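Local coordinates for putative uncharacterized protein (Trypanosoma congolense, PDB 4E40) that serves as the trypanosome's cell-surface receptor for haptoglobin-hemoglobin, an elongated helical bundle that probably takes part in the uptake of heme and its iron, at residues G3-E8 with D188-T193; A18-A23 with S165-V170; A62-A67 with V93-L98; A120-H125 with K207-V212. All coordinates share one frame; numbering follows the deposited sequence.

Contact 1. Residues G3-E8 with D188-T193; sequences GEIKVE and DNAVKT
Asp-188 meets the loop backbone from Ile-5 to Val-7 with its carboxylate. OD2 is the acceptor facing that backbone: Lys-6 N donates to it over 2.9 Å on the syn side, nearly straight but from 32° out of the carboxylate plane. Val-7 N adds a weak bond at 3.4 Å to Asp-188 OD2, so two consecutive peptide N-H groups converge on one oxygen. The other oxygen, OD1, is linked to this segment by a water that donates both to it and to Glu-4 O. An aspartate suits the place because its short chain brings two acceptors to a backbone that has N-H groups to offer. With CG of Asp-188 anti to its own backbone N (chi1 -177°), the carboxyl carbon is carried toward the 3-8 backbone. Asp-188 OD1 also receives Ala-190 N at 2.8 Å on its anti side, which closes an Asx turn just ahead of helix 192-246. The same residue's carbonyl oxygen takes Val-191 N and Lys-192 N, with Val-191 in the N-cap position.

Next to the carboxylate, the methyl of Ala-190 fits against the peptide oxygens, its CB 3.5 Å from Gly-3 O and equally far from Glu-4 O. Ile-5 runs at about a right angle to Val-191, its CG1 lying 4.0 Å from Val-191 CG2, and both side chains also press on Lys-139 of helix 82-147. Farther out, Lys-139 NZ donates to both Gly-3 O and Ala-190 O, spanning the two segments, while Glu-4 OE2 bonds to Asn-142 and forms a salt bridge with Arg-146, both of that helix.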
loop_
_atom_site.group_PDB
_atom_site.type_symbol
_atom_site.label_atom_id
_atom_site.label_comp_id
_atom_site.label_asym_id
_atom_site.label_seq_id
_atom_site.Cartn_x
_atom_site.Cartn_y
_atom_site.Cartn_z
ATOM N N GLY A 3 1.328 34.593 4.448
ATOM C CA GLY A 3 0.603 35.541 5.348
ATOM C C GLY A 3 0.042 34.891 6.621
ATOM O O GLY A 3 -0.087 33.649 6.713
ATOM N N GLU A 4 -0.282 35.724 7.605
ATOM C CA GLU A 4 -0.798 35.266 8.904
ATOM C C GLU A 4 -2.320 35.099 8.912
ATOM O O GLU A 4 -3.041 35.745 8.138
ATOM C CB GLU A 4 -0.376 36.252 10.032
ATOM C CG GLU A 4 1.130 36.381 10.232
ATOM C CD GLU A 4 1.847 35.037 10.378
ATOM O OE1 GLU A 4 2.781 34.783 9.595
ATOM O OE2 GLU A 4 1.500 34.221 11.268
ATOM N N ILE A 5 -2.829 34.232 9.807
ATOM C CA ILE A 5 -4.243 34.134 10.064
ATOM C C ILE A 5 -4.699 35.531 10.588
ATOM O O ILE A 5 -4.024 36.129 11.467
ATOM C CB ILE A 5 -4.491 33.038 11.131
ATOM C CG1 ILE A 5 -4.152 31.657 10.510
ATOM C CG2 ILE A 5 -5.953 33.016 11.563
ATOM C CD1 ILE A 5 -3.814 30.557 11.537
ATOM N N LYS A 6 -5.842 36.003 10.085
ATOM C CA LYS A 6 -6.306 37.379 10.418
ATOM C C LYS A 6 -7.388 37.396 11.462
ATOM O O LYS A 6 -7.476 38.320 12.237
ATOM C CB LYS A 6 -6.693 38.141 9.145
ATOM C CG LYS A 6 -5.426 38.535 8.367
ATOM C CD LYS A 6 -5.659 39.514 7.222
ATOM C CE LYS A 6 -4.354 39.832 6.491
ATOM N NZ LYS A 6 -3.867 38.696 5.655
ATOM N N VAL A 7 -8.163 36.315 11.541
ATOM C CA VAL A 7 -9.199 36.170 12.550
ATOM C C VAL A 7 -8.565 36.176 13.968
ATOM O O VAL A 7 -7.481 35.645 14.155
ATOM C CB VAL A 7 -10.067 34.924 12.224
ATOM C CG1 VAL A 7 -10.100 34.739 10.708
ATOM C CG2 VAL A 7 -9.510 33.636 12.823
ATOM N N GLU A 8 -9.160 36.878 14.921
ATOM C CA GLU A 8 -8.578 36.922 16.271
ATOM C C GLU A 8 -9.336 35.942 17.184
ATOM O O GLU A 8 -10.527 35.723 16.971
ATOM C CB GLU A 8 -8.668 38.312 16.849
ATOM C CG GLU A 8 -7.569 39.223 16.370
ATOM C CD GLU A 8 -7.411 40.392 17.308
ATOM O OE1 GLU A 8 -8.409 41.132 17.532
ATOM O OE2 GLU A 8 -6.289 40.553 17.831
ATOM N N ASP A 188 -10.170 30.861 7.123
ATOM C CA ASP A 188 -9.265 31.998 6.906
ATOM C C ASP A 188 -8.359 31.742 5.679
ATOM O O ASP A 188 -7.802 30.659 5.535
ATOM C CB ASP A 188 -8.423 32.213 8.159
ATOM C CG ASP A 188 -7.506 33.433 8.053
ATOM O OD1 ASP A 188 -6.489 33.400 7.294
ATOM O OD2 ASP A 188 -7.845 34.401 8.759
ATOM N N ASN A 189 -8.201 32.725 4.797
ATOM C CA ASN A 189 -7.435 32.519 3.583
ATOM C C ASN A 189 -5.997 32.155 3.718
ATOM O O ASN A 189 -5.451 31.540 2.810
ATOM C CB ASN A 189 -7.473 33.823 2.780
ATOM C CG ASN A 189 -8.745 33.986 2.032
ATOM O OD1 ASN A 189 -9.655 33.168 2.156
ATOM N ND2 ASN A 189 -8.814 35.031 1.213
ATOM N N ALA A 190 -5.375 32.437 4.859
ATOM C CA ALA A 190 -3.990 32.057 5.045
ATOM C C ALA A 190 -3.806 30.574 5.191
ATOM O O ALA A 190 -2.699 30.085 5.033
ATOM C CB ALA A 190 -3.424 32.763 6.280
ATOM N N VAL A 191 -4.883 29.870 5.499
ATOM C CA VAL A 191 -4.765 28.438 5.845
ATOM C C VAL A 191 -5.847 27.559 5.252
ATOM O O VAL A 191 -5.711 26.333 5.304
ATOM C CB VAL A 191 -4.730 28.225 7.389
ATOM C CG1 VAL A 191 -3.353 28.606 7.970
ATOM C CG2 VAL A 191 -5.863 29.017 8.071
ATOM N N LYS A 192 -6.925 28.136 4.715
ATOM C CA LYS A 192 -8.076 27.308 4.347
ATOM C C LYS A 192 -7.738 26.166 3.388
ATOM O O LYS A 192 -8.132 24.999 3.597
ATOM C CB LYS A 192 -9.208 28.175 3.743
ATOM C CG LYS A 192 -10.405 27.380 3.217
ATOM C CD LYS A 192 -11.428 28.373 2.694
ATOM C CE LYS A 192 -12.381 27.724 1.705
ATOM N NZ LYS A 192 -13.625 27.250 2.333
ATOM N N THR A 193 -7.040 26.512 2.310
ATOM C CA THR A 193 -6.694 25.460 1.335
ATOM C C THR A 193 -5.635 24.497 1.866
ATOM O O THR A 193 -5.686 23.323 1.538
ATOM C CB THR A 193 -6.294 26.066 -0.041
ATOM O OG1 THR A 193 -5.076 26.787 0.121
ATOM C CG2 THR A 193 -7.360 27.020 -0.531
HETATM O O HOH W 1 -5.276 35.688 6.582
#

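Contact 2. Residues A18-A23 with S165-V170; sequences ACELRA and STNYDV
Ala-23 presents its carbonyl to Asn-167, and a direct backbone hydrogen bond forms there: Asn-167 N donates to Ala-23 O over 3.0 Å. It is straight at the hydrogen (169°), but the donor stands well above the carbonyl plane, 55° out of it. Beside it runs a weaker CA-H...O contact, with Ala-23 CA 3.4 Å from Ser-165 O. Both rely on the loop lying close against the helix, which a methyl side chain permits.

Van der Waals contact comes from that methyl: Ala-23 CB sits 3.7 Å from Ser-165 OG and also touches the carbonyl oxygen of Ser-165, while the CB of Asn-167 rests against the Ala-23 peptide.

Two waters join polar groups of the two segments. One molecule accepts from Arg-22 NE at 2.7 Å, in the plane of the guanidinium, and donates to Cys-19 O; its link to Ser-165 OG is weak. A second donates to Glu-20 OE1 at 2.8 Å and accepts from Asn-167 ND2 at 3.2 Å. Asn-167 suits both jobs, for while its ND2 faces this water, OD1 takes Asp-169 N at 2.7 Å in an Asx turn that bends the loop.

The covalent link is the disulfide of Cys-19 with Cys-162, earlier in the same loop. Elsewhere on helix 12-26, Arg-22 and Leu-21 pack on neighbouring helices: Arg-22 reaches Ser-141 of helix 82-147 with NH1 and packs on Val-140 and Leu-144, while Leu-21 lies against Leu-175 and Leu-179 of helix 172-180.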
loop_
_atom_site.group_PDB
_atom_site.type_symbol
_atom_site.label_atom_id
_atom_site.label_comp_id
_atom_site.label_asym_id
_atom_site.label_seq_id
_atom_site.Cartn_x
_atom_site.Cartn_y
_atom_site.Cartn_z
ATOM N N ALA A 18 -8.032 26.386 19.575
ATOM C CA ALA A 18 -6.829 26.630 18.733
ATOM C C ALA A 18 -5.635 25.879 19.289
ATOM O O ALA A 18 -4.838 25.357 18.502
ATOM C CB ALA A 18 -6.545 28.131 18.637
ATOM N N CYS A 19 -5.532 25.767 20.618
ATOM C CA CYS A 19 -4.438 24.972 21.258
ATOM C C CYS A 19 -4.530 23.529 20.797
ATOM O O CYS A 19 -3.536 22.940 20.332
ATOM C CB CYS A 19 -4.622 25.043 22.787
ATOM S SG CYS A 19 -3.076 24.531 23.575
ATOM N N GLU A 20 -5.756 22.959 20.873
ATOM C CA GLU A 20 -5.943 21.561 20.422
ATOM C C GLU A 20 -5.661 21.432 18.920
ATOM O O GLU A 20 -5.059 20.451 18.478
ATOM C CB GLU A 20 -7.343 21.030 20.752
ATOM C CG GLU A 20 -7.594 19.579 20.286
ATOM C CD GLU A 20 -6.548 18.598 20.787
ATOM O OE1 GLU A 20 -5.853 18.911 21.796
ATOM O OE2 GLU A 20 -6.378 17.515 20.178
ATOM N N LEU A 21 -6.154 22.370 18.118
ATOM C CA LEU A 21 -5.905 22.325 16.675
ATOM C C LEU A 21 -4.394 22.334 16.386
ATOM O O LEU A 21 -3.929 21.586 15.524
ATOM C CB LEU A 21 -6.546 23.520 15.972
ATOM C CG LEU A 21 -6.351 23.664 14.461
ATOM C CD1 LEU A 21 -6.826 22.413 13.701
ATOM C CD2 LEU A 21 -6.992 24.919 13.872
ATOM N N ARG A 22 -3.660 23.216 17.073
ATOM C CA ARG A 22 -2.210 23.276 16.828
ATOM C C ARG A 22 -1.564 21.926 17.145
ATOM O O ARG A 22 -0.680 21.486 16.373
ATOM C CB ARG A 22 -1.587 24.386 17.698
ATOM C CG ARG A 22 -0.127 24.689 17.312
ATOM C CD ARG A 22 0.851 23.994 18.295
ATOM N NE ARG A 22 0.650 24.409 19.684
ATOM C CZ ARG A 22 1.045 25.583 20.238
ATOM N NH1 ARG A 22 1.711 26.507 19.529
ATOM N NH2 ARG A 22 0.775 25.848 21.516
ATOM N N ALA A 23 -1.951 21.291 18.244
ATOM C CA ALA A 23 -1.400 19.964 18.610
ATOM C C ALA A 23 -1.727 18.914 17.553
ATOM O O ALA A 23 -0.864 18.087 17.208
ATOM C CB ALA A 23 -1.861 19.494 19.974
ATOM N N SER A 165 2.412 21.480 22.243
ATOM C CA SER A 165 2.388 20.041 22.407
ATOM C C SER A 165 2.091 19.378 21.078
ATOM O O SER A 165 1.700 20.042 20.115
ATOM C CB SER A 165 1.339 19.608 23.426
ATOM O OG SER A 165 0.079 20.112 23.038
ATOM N N THR A 166 2.396 18.103 20.994
ATOM C CA THR A 166 2.086 17.350 19.758
ATOM C C THR A 166 1.112 16.274 20.127
ATOM O O THR A 166 1.326 15.548 21.126
ATOM C CB THR A 166 3.346 16.710 19.201
ATOM O OG1 THR A 166 4.282 17.749 18.876
ATOM C CG2 THR A 166 3.067 15.946 17.923
ATOM N N ASN A 167 0.037 16.124 19.341
ATOM C CA ASN A 167 -0.857 15.042 19.575
ATOM C C ASN A 167 -0.418 13.861 18.715
ATOM O O ASN A 167 -0.271 13.986 17.485
ATOM C CB ASN A 167 -2.303 15.476 19.250
ATOM C CG ASN A 167 -3.322 14.370 19.536
ATOM O OD1 ASN A 167 -3.210 13.278 19.042
ATOM N ND2 ASN A 167 -4.382 14.715 20.237
ATOM N N TYR A 168 -0.115 12.702 19.345
ATOM C CA TYR A 168 0.427 11.556 18.640
ATOM C C TYR A 168 -0.641 10.613 18.108
ATOM O O TYR A 168 -0.340 9.501 17.715
ATOM C CB TYR A 168 1.359 10.750 19.594
ATOM C CG TYR A 168 2.748 11.378 19.680
ATOM C CD1 TYR A 168 3.784 10.813 18.862
ATOM C CD2 TYR A 168 3.010 12.400 20.548
ATOM C CE1 TYR A 168 5.061 11.326 18.868
ATOM C CE2 TYR A 168 4.323 12.944 20.580
ATOM C CZ TYR A 168 5.299 12.374 19.731
ATOM O OH TYR A 168 6.623 12.876 19.759
ATOM N N ASP A 169 -1.918 11.040 18.215
ATOM C CA ASP A 169 -2.987 10.155 17.817
ATOM C C ASP A 169 -3.856 10.803 16.738
ATOM O O ASP A 169 -5.019 10.406 16.564
ATOM C CB ASP A 169 -3.858 9.911 19.025
ATOM C CG ASP A 169 -3.041 9.370 20.202
ATOM O OD1 ASP A 169 -2.249 8.458 19.970
ATOM O OD2 ASP A 169 -3.241 9.892 21.292
ATOM N N VAL A 170 -3.233 11.652 15.938
ATOM C CA VAL A 170 -4.050 12.429 14.920
ATOM C C VAL A 170 -4.518 11.527 13.803
ATOM O O VAL A 170 -3.789 10.661 13.252
ATOM C CB VAL A 170 -3.257 13.581 14.325
ATOM C CG1 VAL A 170 -4.073 14.301 13.209
ATOM C CG2 VAL A 170 -2.944 14.542 15.398
HETATM O O HOH W 2 -0.890 22.986 21.455
HETATM O O HOH W 3 -3.627 17.205 22.092
#

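Contact 3. Residues A62-A67 with V93-L98; sequences AAVERA and VAHHAL. Unlike the reference sequence in segment 62-67: Val-64 (reference Ala).
Val-64 spreads its two methyl groups over the facing helix, one to an aromatic ring and the other to aliphatic carbons. CG1, anti to the backbone N (chi1 170°), lies over one face of His-95, 3.4 Å from the ring centroid and 17° off the normal, a CH-pi contact. It is shifted toward the rim, where ND1 and CE1 are its nearest ring atoms. The two side chains cross obliquely, and the flat imidazole lets the methyl come down close. A weak hydrogen bond between His-95 NE2 and Ser-68 OG, one turn beyond Val-64, may steady the ring.

CG2 branches off anti to the carbonyl carbon, beside the backbone N. Val-64 CG2 reaches Leu-98 CD2 at 3.7 Å and lies 3.4 Å from Ala-94 O. The Ala-94 methyl is small enough to let valine approach its backbone, and its CB also meets Ala-67 CB at 4.2 Å. Val-64, which differs from the reference sequence, supplies much of the buried apolar surface.

The short axes run antiparallel at 157°, with 9.2 Å between them at closest approach. Ala-63 and Ala-67 touch Ala-237 of helix 192-246, and Ala-97 touches Ala-233 there. Small residues facing a third helix, between long antiparallel neighbours, are the arrangement of the elongated helical bundle of this part of the receptor.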
loop_
_atom_site.group_PDB
_atom_site.type_symbol
_atom_site.label_atom_id
_atom_site.label_comp_id
_atom_site.label_asym_id
_atom_site.label_seq_id
_atom_site.Cartn_x
_atom_site.Cartn_y
_atom_site.Cartn_z
ATOM N N ALA A 62 11.119 -25.571 -17.702
ATOM C CA ALA A 62 12.081 -26.693 -17.753
ATOM C C ALA A 62 11.372 -28.048 -17.709
ATOM O O ALA A 62 11.634 -28.939 -18.553
ATOM C CB ALA A 62 13.093 -26.606 -16.615
ATOM N N ALA A 63 10.393 -28.164 -16.806
ATOM C CA ALA A 63 9.579 -29.410 -16.718
ATOM C C ALA A 63 8.835 -29.756 -17.989
ATOM O O ALA A 63 8.900 -30.907 -18.437
ATOM C CB ALA A 63 8.577 -29.350 -15.516
ATOM N N VAL A 64 8.149 -28.794 -18.605
ATOM C CA VAL A 64 7.385 -29.053 -19.823
ATOM C C VAL A 64 8.318 -29.478 -20.956
ATOM O O VAL A 64 8.000 -30.374 -21.706
ATOM C CB VAL A 64 6.522 -27.842 -20.189
ATOM C CG1 VAL A 64 5.924 -28.017 -21.563
ATOM C CG2 VAL A 64 5.390 -27.825 -19.156
ATOM N N GLU A 65 9.499 -28.865 -21.002
ATOM C CA GLU A 65 10.384 -29.294 -22.081
ATOM C C GLU A 65 10.929 -30.697 -21.883
ATOM O O GLU A 65 11.109 -31.440 -22.885
ATOM C CB GLU A 65 11.447 -28.202 -22.367
ATOM C CG GLU A 65 10.859 -26.882 -22.912
ATOM C CD GLU A 65 9.819 -27.038 -24.053
ATOM O OE1 GLU A 65 10.067 -27.725 -25.060
ATOM O OE2 GLU A 65 8.693 -26.513 -23.925
ATOM N N ARG A 66 11.198 -31.093 -20.644
ATOM C CA ARG A 66 11.569 -32.479 -20.348
ATOM C C ARG A 66 10.427 -33.423 -20.724
ATOM O O ARG A 66 10.655 -34.511 -21.306
ATOM C CB ARG A 66 11.970 -32.637 -18.917
ATOM C CG ARG A 66 13.334 -31.973 -18.664
ATOM C CD ARG A 66 13.859 -32.327 -17.267
ATOM N NE ARG A 66 13.530 -31.298 -16.309
ATOM C CZ ARG A 66 12.509 -31.342 -15.467
ATOM N NH1 ARG A 66 12.336 -30.315 -14.663
ATOM N NH2 ARG A 66 11.668 -32.389 -15.435
ATOM N N ALA A 67 9.191 -32.989 -20.434
ATOM C CA ALA A 67 8.062 -33.848 -20.808
ATOM C C ALA A 67 7.949 -33.970 -22.356
ATOM O O ALA A 67 7.687 -35.088 -22.875
ATOM C CB ALA A 67 6.766 -33.298 -20.170
ATOM N N VAL A 93 -0.820 -33.095 -19.877
ATOM C CA VAL A 93 -1.129 -32.471 -18.522
ATOM C C VAL A 93 -0.109 -31.408 -18.103
ATOM O O VAL A 93 -0.452 -30.312 -17.654
ATOM C CB VAL A 93 -1.268 -33.553 -17.430
ATOM C CG1 VAL A 93 -1.248 -32.947 -16.033
ATOM C CG2 VAL A 93 -2.602 -34.299 -17.659
ATOM N N ALA A 94 1.169 -31.717 -18.312
ATOM C CA ALA A 94 2.203 -30.760 -17.920
ATOM C C ALA A 94 2.085 -29.470 -18.739
ATOM O O ALA A 94 2.169 -28.386 -18.163
ATOM C CB ALA A 94 3.612 -31.412 -18.118
ATOM N N HIS A 95 1.843 -29.586 -20.059
ATOM C CA HIS A 95 1.638 -28.366 -20.850
ATOM C C HIS A 95 0.445 -27.571 -20.388
ATOM O O HIS A 95 0.502 -26.361 -20.266
ATOM C CB HIS A 95 1.456 -28.747 -22.325
ATOM C CG HIS A 95 2.727 -29.162 -23.054
ATOM N ND1 HIS A 95 3.486 -28.270 -23.756
ATOM C CD2 HIS A 95 3.328 -30.384 -23.179
ATOM C CE1 HIS A 95 4.501 -28.952 -24.407
ATOM N NE2 HIS A 95 4.433 -30.235 -24.035
ATOM N N HIS A 96 -0.655 -28.294 -20.127
ATOM C CA HIS A 96 -1.872 -27.584 -19.723
ATOM C C HIS A 96 -1.720 -26.886 -18.388
ATOM O O HIS A 96 -2.174 -25.753 -18.216
ATOM C CB HIS A 96 -3.065 -28.556 -19.669
ATOM C CG HIS A 96 -3.344 -29.188 -20.986
ATOM N ND1 HIS A 96 -4.060 -30.327 -21.105
ATOM C CD2 HIS A 96 -3.002 -28.796 -22.254
ATOM C CE1 HIS A 96 -4.114 -30.677 -22.406
ATOM N NE2 HIS A 96 -3.497 -29.726 -23.106
ATOM N N ALA A 97 -0.998 -27.520 -17.469
ATOM C CA ALA A 97 -0.772 -26.938 -16.128
ATOM C C ALA A 97 0.125 -25.705 -16.236
ATOM O O ALA A 97 -0.075 -24.692 -15.561
ATOM C CB ALA A 97 -0.160 -27.955 -15.140
ATOM N N LEU A 98 1.127 -25.786 -17.146
ATOM C CA LEU A 98 1.943 -24.617 -17.364
ATOM C C LEU A 98 1.162 -23.417 -17.889
ATOM O O LEU A 98 1.501 -22.300 -17.536
ATOM C CB LEU A 98 3.132 -24.995 -18.357
ATOM C CG LEU A 98 4.087 -23.787 -18.593
ATOM C CD1 LEU A 98 4.891 -23.401 -17.355
ATOM C CD2 LEU A 98 5.050 -24.184 -19.724
#

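Contact 4. Residues A120-H125 with K207-V212; sequences AGATEH and KDVKSV
His-125 turns the edge of its imidazole to Asp-208, whose OD2 lies in the ring plane, 3.2 Å from CD2 and 3.6 Å from NE2. The carboxylate is rotated 39° from the ring, and the two side chains cross at about a right angle. The ring carbon is thus the closest partner of the oxygen, and no hydrogen bond spans the segments. The imidazole also touches Asn-204 and Leu-205, a turn earlier on the helix of Asp-208.

Away from the ring the contact becomes apolar. Ala-122 CB meets Asp-208 CB at 3.9 Å, so the aspartate's methylene serves as packing surface while OD2 reaches the histidine. Val-209 CG2 is farther from Ala-122 CB, at 4.5 Å, and the methyl of Ala-122, small enough to suit this helix face, also reaches Leu-36 of helix 28-73. Gly-121 adds a loose backbone contact, its C 4.0 Å from Asp-208 OD2.

The short axes approach to 9.4 Å in an antiparallel pair, angled at 154°. Val-209 also touches Ala-39, and Val-212 touches Arg-42, which binds heme b in another structure of this protein; none is bound to this chain here.

A carboxylate at the imidazole edge would be expected to polarise the CD2-H bond and might favour a protonated ring, giving electrostatic attraction without a direct hydrogen bond.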
loop_
_atom_site.group_PDB
_atom_site.type_symbol
_atom_site.label_atom_id
_atom_site.label_comp_id
_atom_site.label_asym_id
_atom_site.label_seq_id
_atom_site.Cartn_x
_atom_site.Cartn_y
_atom_site.Cartn_z
ATOM N N ALA A 120 4.252 4.531 -4.481
ATOM C CA ALA A 120 4.825 5.820 -4.936
ATOM C C ALA A 120 3.817 6.955 -4.742
ATOM O O ALA A 120 4.168 8.061 -4.256
ATOM C CB ALA A 120 5.245 5.688 -6.437
ATOM N N GLY A 121 2.541 6.685 -5.038
ATOM C CA GLY A 121 1.507 7.738 -4.821
ATOM C C GLY A 121 1.337 8.005 -3.336
ATOM O O GLY A 121 1.217 9.167 -2.935
ATOM N N ALA A 122 1.321 6.977 -2.501
ATOM C CA ALA A 122 1.096 7.113 -1.077
ATOM C C ALA A 122 2.243 7.910 -0.499
ATOM O O ALA A 122 2.043 8.749 0.428
ATOM C CB ALA A 122 1.071 5.730 -0.446
ATOM N N THR A 123 3.443 7.635 -0.957
ATOM C CA THR A 123 4.622 8.389 -0.497
ATOM C C THR A 123 4.437 9.889 -0.724
ATOM O O THR A 123 4.752 10.688 0.169
ATOM C CB THR A 123 5.933 7.839 -1.119
ATOM O OG1 THR A 123 6.046 6.475 -0.718
ATOM C CG2 THR A 123 7.114 8.642 -0.645
ATOM N N GLU A 124 3.891 10.256 -1.910
ATOM C CA GLU A 124 3.656 11.645 -2.216
ATOM C C GLU A 124 2.551 12.214 -1.352
ATOM O O GLU A 124 2.685 13.357 -0.902
ATOM C CB GLU A 124 3.293 11.855 -3.712
ATOM C CG GLU A 124 4.454 11.565 -4.648
ATOM C CD GLU A 124 5.724 12.302 -4.276
ATOM O OE1 GLU A 124 5.620 13.539 -4.042
ATOM O OE2 GLU A 124 6.779 11.599 -4.099
ATOM N N HIS A 125 1.503 11.418 -1.080
ATOM C CA HIS A 125 0.478 11.951 -0.139
ATOM C C HIS A 125 1.041 12.195 1.246
ATOM O O HIS A 125 0.673 13.202 1.912
ATOM C CB HIS A 125 -0.737 11.004 -0.059
ATOM C CG HIS A 125 -1.525 10.933 -1.365
ATOM N ND1 HIS A 125 -1.967 12.038 -1.977
ATOM C CD2 HIS A 125 -1.936 9.861 -2.146
ATOM C CE1 HIS A 125 -2.591 11.695 -3.142
ATOM N NE2 HIS A 125 -2.606 10.386 -3.219
ATOM N N LYS A 207 -6.365 5.377 2.016
ATOM C CA LYS A 207 -6.950 4.548 0.941
ATOM C C LYS A 207 -5.873 3.774 0.201
ATOM O O LYS A 207 -6.042 2.561 -0.088
ATOM C CB LYS A 207 -7.712 5.410 -0.028
ATOM C CG LYS A 207 -9.073 5.798 0.525
ATOM C CD LYS A 207 -9.716 6.784 -0.448
ATOM C CE LYS A 207 -11.224 6.876 -0.259
ATOM N NZ LYS A 207 -11.584 7.516 1.033
ATOM N N ASP A 208 -4.773 4.451 -0.094
ATOM C CA ASP A 208 -3.690 3.828 -0.896
ATOM C C ASP A 208 -3.044 2.682 -0.142
ATOM O O ASP A 208 -2.723 1.649 -0.765
ATOM C CB ASP A 208 -2.622 4.847 -1.311
ATOM C CG ASP A 208 -3.093 5.757 -2.465
ATOM O OD1 ASP A 208 -4.139 5.496 -3.098
ATOM O OD2 ASP A 208 -2.437 6.783 -2.724
ATOM N N VAL A 209 -2.856 2.835 1.165
ATOM C CA VAL A 209 -2.189 1.811 1.949
ATOM C C VAL A 209 -3.157 0.637 2.101
ATOM O O VAL A 209 -2.713 -0.511 2.016
ATOM C CB VAL A 209 -1.600 2.346 3.279
ATOM C CG1 VAL A 209 -1.081 1.195 4.110
ATOM C CG2 VAL A 209 -0.524 3.416 3.008
ATOM N N LYS A 210 -4.457 0.914 2.259
ATOM C CA LYS A 210 -5.453 -0.187 2.328
ATOM C C LYS A 210 -5.409 -0.967 1.014
ATOM O O LYS A 210 -5.432 -2.216 1.036
ATOM C CB LYS A 210 -6.855 0.314 2.586
ATOM C CG LYS A 210 -7.028 0.723 4.038
ATOM C CD LYS A 210 -8.369 1.368 4.257
ATOM C CE LYS A 210 -8.523 1.681 5.730
ATOM N NZ LYS A 210 -9.630 2.649 5.961
ATOM N N SER A 211 -5.374 -0.243 -0.104
ATOM C CA SER A 211 -5.277 -0.868 -1.438
ATOM C C SER A 211 -4.013 -1.715 -1.556
ATOM O O SER A 211 -4.070 -2.842 -2.079
ATOM C CB SER A 211 -5.335 0.180 -2.557
ATOM O OG SER A 211 -6.617 0.788 -2.671
ATOM N N VAL A 212 -2.872 -1.203 -1.086
ATOM C CA VAL A 212 -1.611 -1.979 -1.108
ATOM C C VAL A 212 -1.758 -3.315 -0.381
ATOM O O VAL A 212 -1.322 -4.364 -0.891
ATOM C CB VAL A 212 -0.401 -1.189 -0.528
ATOM C CG1 VAL A 212 0.806 -2.089 -0.212
ATOM C CG2 VAL A 212 0.001 -0.113 -1.503
#

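Overall arrangement
Contacts 3 and 4 join long helices, and both use helix 82-147: with helix 28-73 in contact 3, and with helix 192-246 in contact 4. Their centres lie about 39 Å apart. Contact 4 sits close to the centre of the chain and contact 3 far out on one side. Contacts 1 and 2 lie on the opposite side from contact 3, about 18 Å apart between centres, and bring in loops. The chemistry follows: the buried contact 3 is apolar and aromatic; contacts 1, 2 and 4 are partly buried, and 4 sets an acid beside an imidazole, whereas 1 and 2 rely on backbone N-H groups, waters and Asx turns. Contacts 1 and 4 share helix 192-246.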